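Local coordinates for protection of telomeres protein 1 (Schizosaccharomyces pombe, PDB 1QZH), which binds single-stranded telomeric DNA, protects the 3' overhang at chromosome ends, and regulates telomerase and telomere length, at residues G[36-41]-G[114-119]; G[45-50]-G[71-76]. All coordinates share one frame; numbering follows the deposited sequence.

Contact 1. Residues G[36-41]-G[114-119]. With nucleotides of chain A.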
loop_
_atom_site.group_PDB
_atom_site.type_symbol
_atom_site.label_atom_id
_atom_site.label_comp_id
_atom_site.label_asym_id
_atom_site.label_seq_id
_atom_site.Cartn_x
_atom_site.Cartn_y
_atom_site.Cartn_z
ATOM N N GLN G 36 9.292 8.393 2.219
ATOM C CA GLN G 36 9.852 9.250 1.184
ATOM C C GLN G 36 11.035 10.067 1.674
ATOM O O GLN G 36 11.588 10.851 0.916
ATOM C CB GLN G 36 8.771 10.177 0.610
ATOM C CG GLN G 36 7.450 9.468 0.280
ATOM C CD GLN G 36 6.758 10.024 -0.959
ATOM O OE1 GLN G 36 5.562 10.346 -0.938
ATOM N NE2 GLN G 36 7.508 10.124 -2.054
ATOM N N GLU G 37 11.420 9.890 2.936
ATOM C CA GLU G 37 12.569 10.610 3.480
ATOM C C GLU G 37 13.815 10.121 2.760
ATOM O O GLU G 37 14.721 9.570 3.386
ATOM C CB GLU G 37 12.761 10.338 4.971
ATOM C CG GLU G 37 11.671 10.838 5.885
ATOM C CD GLU G 37 12.063 10.719 7.352
ATOM O OE1 GLU G 37 12.683 9.694 7.718
ATOM O OE2 GLU G 37 11.750 11.642 8.138
ATOM N N LEU G 38 13.840 10.318 1.445
ATOM C CA LEU G 38 14.949 9.921 0.579
ATOM C C LEU G 38 16.195 9.406 1.316
ATOM O O LEU G 38 17.066 10.187 1.715
ATOM C CB LEU G 38 15.319 11.102 -0.334
ATOM C CG LEU G 38 14.243 11.505 -1.355
ATOM C CD1 LEU G 38 14.501 12.902 -1.878
ATOM C CD2 LEU G 38 14.231 10.500 -2.489
ATOM N N GLN G 39 16.261 8.084 1.493
ATOM C CA GLN G 39 17.384 7.433 2.168
ATOM C C GLN G 39 18.195 6.604 1.172
ATOM O O GLN G 39 17.644 5.735 0.489
ATOM C CB GLN G 39 16.878 6.519 3.289
ATOM C CG GLN G 39 16.224 7.258 4.446
ATOM C CD GLN G 39 17.197 8.147 5.206
ATOM O OE1 GLN G 39 18.158 7.664 5.809
ATOM N NE2 GLN G 39 16.952 9.453 5.180
ATOM N N LYS G 40 19.499 6.875 1.093
ATOM C CA LYS G 40 20.382 6.151 0.176
ATOM C C LYS G 40 20.384 4.654 0.484
ATOM O O LYS G 40 20.257 3.825 -0.423
ATOM C CB LYS G 40 21.817 6.679 0.269
ATOM C CG LYS G 40 22.805 5.948 -0.644
ATOM C CD LYS G 40 24.227 6.129 -0.145
ATOM C CE LYS G 40 25.282 5.624 -1.123
ATOM N NZ LYS G 40 26.661 5.975 -0.659
ATOM N N LYS G 41 20.536 4.314 1.764
ATOM C CA LYS G 41 20.559 2.918 2.183
ATOM C C LYS G 41 19.199 2.253 2.043
ATOM O O LYS G 41 18.212 2.701 2.633
ATOM C CB LYS G 41 21.051 2.809 3.622
ATOM C CG LYS G 41 22.524 3.161 3.774
ATOM C CD LYS G 41 23.104 2.546 5.039
ATOM C CE LYS G 41 24.621 2.631 5.058
ATOM N NZ LYS G 41 25.200 1.842 6.187
ATOM N N LEU G 114 12.802 0.249 -0.049
ATOM C CA LEU G 114 12.715 1.684 -0.303
ATOM C C LEU G 114 14.014 2.127 -0.985
ATOM O O LEU G 114 15.108 1.818 -0.499
ATOM C CB LEU G 114 12.560 2.440 1.012
ATOM C CG LEU G 114 11.219 3.083 1.361
ATOM C CD1 LEU G 114 10.052 2.349 0.716
ATOM C CD2 LEU G 114 11.105 3.120 2.872
ATOM N N ARG G 115 13.901 2.824 -2.116
ATOM C CA ARG G 115 15.098 3.310 -2.801
ATOM C C ARG G 115 14.903 4.557 -3.696
ATOM O O ARG G 115 13.785 4.961 -3.965
ATOM C CB ARG G 115 15.741 2.179 -3.577
ATOM C CG ARG G 115 14.890 1.632 -4.709
ATOM C CD ARG G 115 15.346 2.223 -6.027
ATOM N NE ARG G 115 14.830 1.472 -7.171
ATOM C CZ ARG G 115 15.230 1.659 -8.424
ATOM N NH1 ARG G 115 16.154 2.576 -8.682
ATOM N NH2 ARG G 115 14.716 0.923 -9.411
ATOM N N SER G 116 16.013 5.125 -4.152
ATOM C CA SER G 116 15.963 6.336 -4.966
ATOM C C SER G 116 15.966 6.134 -6.486
ATOM O O SER G 116 16.685 5.288 -7.024
ATOM C CB SER G 116 17.130 7.268 -4.585
ATOM O OG SER G 116 17.130 7.536 -3.194
ATOM N N TYR G 117 15.138 6.925 -7.162
ATOM C CA TYR G 117 15.054 6.926 -8.619
ATOM C C TYR G 117 14.876 8.383 -9.043
ATOM O O TYR G 117 13.877 8.978 -8.672
ATOM C CB TYR G 117 13.894 6.088 -9.136
ATOM C CG TYR G 117 13.721 6.211 -10.636
ATOM C CD1 TYR G 117 12.566 6.746 -11.208
ATOM C CD2 TYR G 117 14.751 5.804 -11.486
ATOM C CE1 TYR G 117 12.442 6.873 -12.597
ATOM C CE2 TYR G 117 14.637 5.927 -12.872
ATOM C CZ TYR G 117 13.480 6.462 -13.421
ATOM O OH TYR G 117 13.369 6.599 -14.788
ATOM N N ARG G 118 15.800 8.993 -9.828
ATOM C CA ARG G 118 15.603 10.438 -10.177
ATOM C C ARG G 118 15.140 11.080 -8.885
ATOM O O ARG G 118 14.026 10.807 -8.447
ATOM C CB ARG G 118 14.622 10.616 -11.345
ATOM C CG ARG G 118 15.201 10.283 -12.704
ATOM C CD ARG G 118 14.075 10.043 -13.692
ATOM N NE ARG G 118 14.545 9.808 -15.057
ATOM C CZ ARG G 118 13.748 9.834 -16.124
ATOM N NH1 ARG G 118 12.454 10.105 -15.987
ATOM N NH2 ARG G 118 14.241 9.591 -17.331
ATOM N N ASP G 119 16.004 11.904 -8.233
ATOM C CA ASP G 119 15.791 12.339 -6.858
ATOM C C ASP G 119 14.347 12.354 -6.345
ATOM O O ASP G 119 13.657 13.369 -6.325
ATOM C CB ASP G 119 16.517 13.628 -6.530
ATOM C CG ASP G 119 17.076 13.424 -5.134
ATOM O OD1 ASP G 119 18.126 14.025 -4.826
ATOM O OD2 ASP G 119 16.475 12.663 -4.352
ATOM P P DC A 6 5.934 1.452 -17.546
ATOM O OP1 DC A 6 4.455 1.526 -17.396
ATOM O OP2 DC A 6 6.520 1.141 -18.875
ATOM O "O5'" DC A 6 6.562 2.822 -17.028
ATOM C "C5'" DC A 6 7.701 3.399 -17.662
ATOM C "C4'" DC A 6 8.049 4.713 -17.004
ATOM O "O4'" DC A 6 8.532 4.467 -15.657
ATOM C "C3'" DC A 6 9.153 5.512 -17.703
ATOM O "O3'" DC A 6 8.937 6.916 -17.509
ATOM C "C2'" DC A 6 10.387 5.176 -16.889
ATOM C "C1'" DC A 6 9.800 5.089 -15.495
ATOM N N1 DC A 6 10.592 4.303 -14.534
ATOM C C2 DC A 6 10.236 4.335 -13.182
ATOM O O2 DC A 6 9.237 4.988 -12.841
ATOM N N3 DC A 6 10.987 3.656 -12.284
ATOM C C4 DC A 6 12.051 2.961 -12.694
ATOM N N4 DC A 6 12.776 2.322 -11.774
ATOM C C5 DC A 6 12.423 2.895 -14.068
ATOM C C6 DC A 6 11.671 3.571 -14.945
ATOM P P DA A 5 10.092 -2.759 -19.041
ATOM O OP1 DA A 5 9.485 -3.491 -20.182
ATOM O OP2 DA A 5 10.901 -1.540 -19.295
ATOM O "O5'" DA A 5 8.925 -2.358 -18.031
ATOM C "C5'" DA A 5 9.213 -2.130 -16.657
ATOM C "C4'" DA A 5 8.086 -1.399 -15.970
ATOM O "O4'" DA A 5 8.518 -1.231 -14.604
ATOM C "C3'" DA A 5 7.854 0.006 -16.512
ATOM O "O3'" DA A 5 6.475 0.368 -16.491
ATOM C "C2'" DA A 5 8.705 0.901 -15.629
ATOM C "C1'" DA A 5 9.081 0.057 -14.414
ATOM N N9 DA A 5 10.535 -0.106 -14.342
ATOM C C8 DA A 5 11.402 0.054 -15.396
ATOM N N7 DA A 5 12.660 -0.101 -15.076
ATOM C C5 DA A 5 12.626 -0.392 -13.722
ATOM C C6 DA A 5 13.644 -0.651 -12.788
ATOM N N6 DA A 5 14.945 -0.646 -13.094
ATOM N N1 DA A 5 13.278 -0.915 -11.517
ATOM C C2 DA A 5 11.974 -0.912 -11.214
ATOM N N3 DA A 5 10.923 -0.673 -12.000
ATOM C C4 DA A 5 11.321 -0.414 -13.256
#
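Leu38 meets Asp119 with its branched end: CD1 lies 3.2 Å from Asp119 OD2, and CD2 3.6 Å from that same OD2, so one carboxylate oxygen rests against both methyls while the two side chains run slantwise past each other. Leu38 CG stands beside its own backbone N, anti to the carbonyl carbon (chi1 -66°), which brings the fork round to this aspartate. Ser116 is the looser neighbour, its OG facing Gln39 O at 4.1 Å, too long for a bond. The loop 36-41 leads from helix 32-35 into the long strand 44-59 of the N-terminal OB-fold domain of the protein, and it leans here on the end of strand 112-116 and the turn that leads on to strand 121-126. On the side turned away from the loop, Arg115 and Tyr117 meet the DNA. The cytosine of DC6 of chain A covers one face of the Tyr117 ring, with Tyr117 CE1 3.4 Å from DC6 C2, and Arg118 CG sits over the centre of the opposite face. The Arg115 chain bends at chi2 and carries NH2 to 3.1 Å from N1 of DA5 of chain A, which lies at the guanidinium edge, near its plane; a phosphate of the bound DNA also packs on this arginine. Arg115 NH1 bonds to Ser116 O at 3.2 Å, from above the carbonyl plane, a long, oblique bond that probably helps to fix the turn of the guanidinium. In the loop, Gln39 NE2 reaches back to Glu37 O at 2.9 Å, an acceptor lying in the amide plane of Gln39. Backbone bonds from Leu114 to Thr43 and from Arg115 to Gln122 set the strand end between its neighbours.

Contact 2. Residues G[45-50]-G[71-76]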
loop_
_atom_site.group_PDB
_atom_site.type_symbol
_atom_site.label_atom_id
_atom_site.label_comp_id
_atom_site.label_asym_id
_atom_site.label_seq_id
_atom_site.Cartn_x
_atom_site.Cartn_y
_atom_site.Cartn_z
ATOM N N VAL G 45 10.669 -2.298 4.432
ATOM C CA VAL G 45 9.611 -1.848 5.322
ATOM C C VAL G 45 8.274 -2.506 4.982
ATOM O O VAL G 45 8.151 -3.250 4.008
ATOM C CB VAL G 45 9.410 -0.307 5.206
ATOM C CG1 VAL G 45 10.708 0.433 5.500
ATOM C CG2 VAL G 45 8.872 0.059 3.842
ATOM N N ASN G 46 7.265 -2.237 5.815
ATOM C CA ASN G 46 5.914 -2.669 5.551
ATOM C C ASN G 46 5.125 -1.397 5.394
ATOM O O ASN G 46 5.425 -0.414 6.067
ATOM C CB ASN G 46 5.286 -3.447 6.710
ATOM C CG ASN G 46 6.092 -4.634 7.126
ATOM O OD1 ASN G 46 6.439 -5.490 6.302
ATOM N ND2 ASN G 46 6.403 -4.707 8.424
ATOM N N LEU G 47 4.125 -1.398 4.501
ATOM C CA LEU G 47 3.327 -0.208 4.283
ATOM C C LEU G 47 1.874 -0.563 4.382
ATOM O O LEU G 47 1.492 -1.701 4.131
ATOM C CB LEU G 47 3.567 0.376 2.892
ATOM C CG LEU G 47 5.001 0.750 2.490
ATOM C CD1 LEU G 47 5.108 0.976 0.998
ATOM C CD2 LEU G 47 5.461 1.987 3.256
ATOM N N PHE G 48 1.079 0.432 4.723
ATOM C CA PHE G 48 -0.349 0.332 4.865
ATOM C C PHE G 48 -0.941 1.641 4.350
ATOM O O PHE G 48 -0.626 2.717 4.881
ATOM C CB PHE G 48 -0.769 0.100 6.322
ATOM C CG PHE G 48 -2.099 -0.599 6.506
ATOM C CD1 PHE G 48 -2.385 -1.247 7.706
ATOM C CD2 PHE G 48 -3.051 -0.610 5.499
ATOM C CE1 PHE G 48 -3.599 -1.905 7.900
ATOM C CE2 PHE G 48 -4.263 -1.260 5.672
ATOM C CZ PHE G 48 -4.541 -1.906 6.884
ATOM N N GLY G 49 -1.772 1.584 3.319
ATOM C CA GLY G 49 -2.342 2.826 2.818
ATOM C C GLY G 49 -3.457 2.698 1.812
ATOM O O GLY G 49 -3.967 1.609 1.571
ATOM N N ILE G 50 -3.854 3.826 1.233
ATOM C CA ILE G 50 -4.911 3.824 0.223
ATOM C C ILE G 50 -4.282 3.912 -1.171
ATOM O O ILE G 50 -3.355 4.690 -1.390
ATOM C CB ILE G 50 -5.864 5.024 0.389
ATOM C CG1 ILE G 50 -6.519 4.993 1.771
ATOM C CG2 ILE G 50 -6.940 4.988 -0.709
ATOM C CD1 ILE G 50 -7.507 3.856 1.955
ATOM N N VAL G 71 1.512 0.730 -8.083
ATOM C CA VAL G 71 0.529 1.428 -7.293
ATOM C C VAL G 71 1.219 2.647 -6.716
ATOM O O VAL G 71 2.447 2.687 -6.632
ATOM C CB VAL G 71 -0.023 0.570 -6.108
ATOM C CG1 VAL G 71 -0.774 -0.652 -6.630
ATOM C CG2 VAL G 71 1.114 0.166 -5.185
ATOM N N TYR G 72 0.411 3.649 -6.366
ATOM C CA TYR G 72 0.872 4.867 -5.705
ATOM C C TYR G 72 0.128 4.857 -4.369
ATOM O O TYR G 72 -1.104 4.828 -4.335
ATOM C CB TYR G 72 0.512 6.104 -6.529
ATOM C CG TYR G 72 1.311 6.182 -7.800
ATOM C CD1 TYR G 72 1.000 5.371 -8.891
ATOM C CD2 TYR G 72 2.428 7.010 -7.888
ATOM C CE1 TYR G 72 1.776 5.374 -10.030
ATOM C CE2 TYR G 72 3.222 7.023 -9.038
ATOM C CZ TYR G 72 2.886 6.205 -10.097
ATOM O OH TYR G 72 3.674 6.201 -11.231
ATOM N N LEU G 73 0.867 4.839 -3.269
ATOM C CA LEU G 73 0.224 4.784 -1.962
ATOM C C LEU G 73 0.035 6.113 -1.267
ATOM O O LEU G 73 0.908 6.979 -1.290
ATOM C CB LEU G 73 0.980 3.840 -1.022
ATOM C CG LEU G 73 0.588 2.363 -1.059
ATOM C CD1 LEU G 73 1.218 1.667 0.141
ATOM C CD2 LEU G 73 -0.931 2.214 -1.023
ATOM N N TRP G 74 -1.117 6.249 -0.624
ATOM C CA TRP G 74 -1.448 7.465 0.101
ATOM C C TRP G 74 -1.906 7.189 1.537
ATOM O O TRP G 74 -2.554 6.191 1.810
ATOM C CB TRP G 74 -2.571 8.213 -0.638
ATOM C CG TRP G 74 -3.016 9.470 0.057
ATOM C CD1 TRP G 74 -2.529 10.728 -0.134
ATOM C CD2 TRP G 74 -3.995 9.574 1.101
ATOM N NE1 TRP G 74 -3.138 11.611 0.725
ATOM C CE2 TRP G 74 -4.042 10.930 1.495
ATOM C CE3 TRP G 74 -4.835 8.653 1.746
ATOM C CZ2 TRP G 74 -4.898 11.392 2.505
ATOM C CZ3 TRP G 74 -5.685 9.112 2.749
ATOM C CH2 TRP G 74 -5.708 10.472 3.116
ATOM N N ASP G 75 -1.557 8.086 2.448
ATOM C CA ASP G 75 -2.009 7.994 3.829
ATOM C C ASP G 75 -2.047 9.424 4.376
ATOM O O ASP G 75 -1.447 10.329 3.786
ATOM C CB ASP G 75 -1.118 7.055 4.673
ATOM C CG ASP G 75 0.152 7.706 5.182
ATOM O OD1 ASP G 75 0.249 8.951 5.221
ATOM O OD2 ASP G 75 1.062 6.945 5.577
ATOM N N PRO G 76 -2.769 9.651 5.490
ATOM C CA PRO G 76 -2.914 10.966 6.134
ATOM C C PRO G 76 -1.692 11.876 6.154
ATOM O O PRO G 76 -1.822 13.084 5.979
ATOM C CB PRO G 76 -3.391 10.605 7.536
ATOM C CG PRO G 76 -4.271 9.432 7.271
ATOM C CD PRO G 76 -3.449 8.612 6.288
HETATM O O HOH W 1 0.090 4.457 6.690
#
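Ile50 and Trp74 form an antiparallel, hydrogen-bonded pair: Ile50 N gives to Trp74 O at 2.8 Å, nearly straight at 174°, and Trp74 N returns a bond to Ile50 O, also at 2.8 Å. Trp74 can be followed outward. Its CB sits 3.7 Å from Ile50 O, with CG anti to the backbone N (chi1 178°), which lays the indole alongside Ile50, the two side chains pointing the same way, and its CE3 edge comes 4.0 Å from Ile50 CB. Pro76 N lies over one ring face, and Trp171 of helix 158-173 meets the indole edge-to-face, with Lys52 in a cation-pi contact. The short strand segments cross at about 91°, the strong coiling that closes an OB-fold barrel, and Gly49 lies at the crossing, its CA 3.5 Å from Trp74 O, where a CB would clash. On the barrel interior, Leu73 forks: CD1 meets Leu47 CB at 3.8 Å, and CD2 lies 3.5 Å from Ile50 O, with Ile87 of strand 85-91 also against this leucine. With an alanine here, both methyls go, and a gap would probably open between Leu47 CB and the Ile50 carbonyl. Between Phe48 and Asp75 a water donates to Phe48 O at 2.6 Å and to Asp75 OD2, linking strand to loop; Asp75 OD2 also takes Ile32 N, and OD1 pairs with Thr77 OG1.

How the contacts relate
Contact 2 is core and contact 1 is surface: the centre of contact 2 lies about 4 Å from the centre of the chain, that of contact 1 about 17 Å, and their own centres are about 16 Å apart. Both reach one curled sheet, contact 1 through strand 112-116 and contact 2 through strands 44-59 and 67-74, and Leu114 CD2 touches Val45 CG1 at 3.8 Å where they join. Along the chain, 45-50 and 71-76 fall inside the loop closed by 36-41 and 114-119. The chemistry follows the place: paired backbone bonds and buried apolar side chains within the barrel, against thin side-chain touches and DNA-facing Arg115 and Tyr117 at its edge.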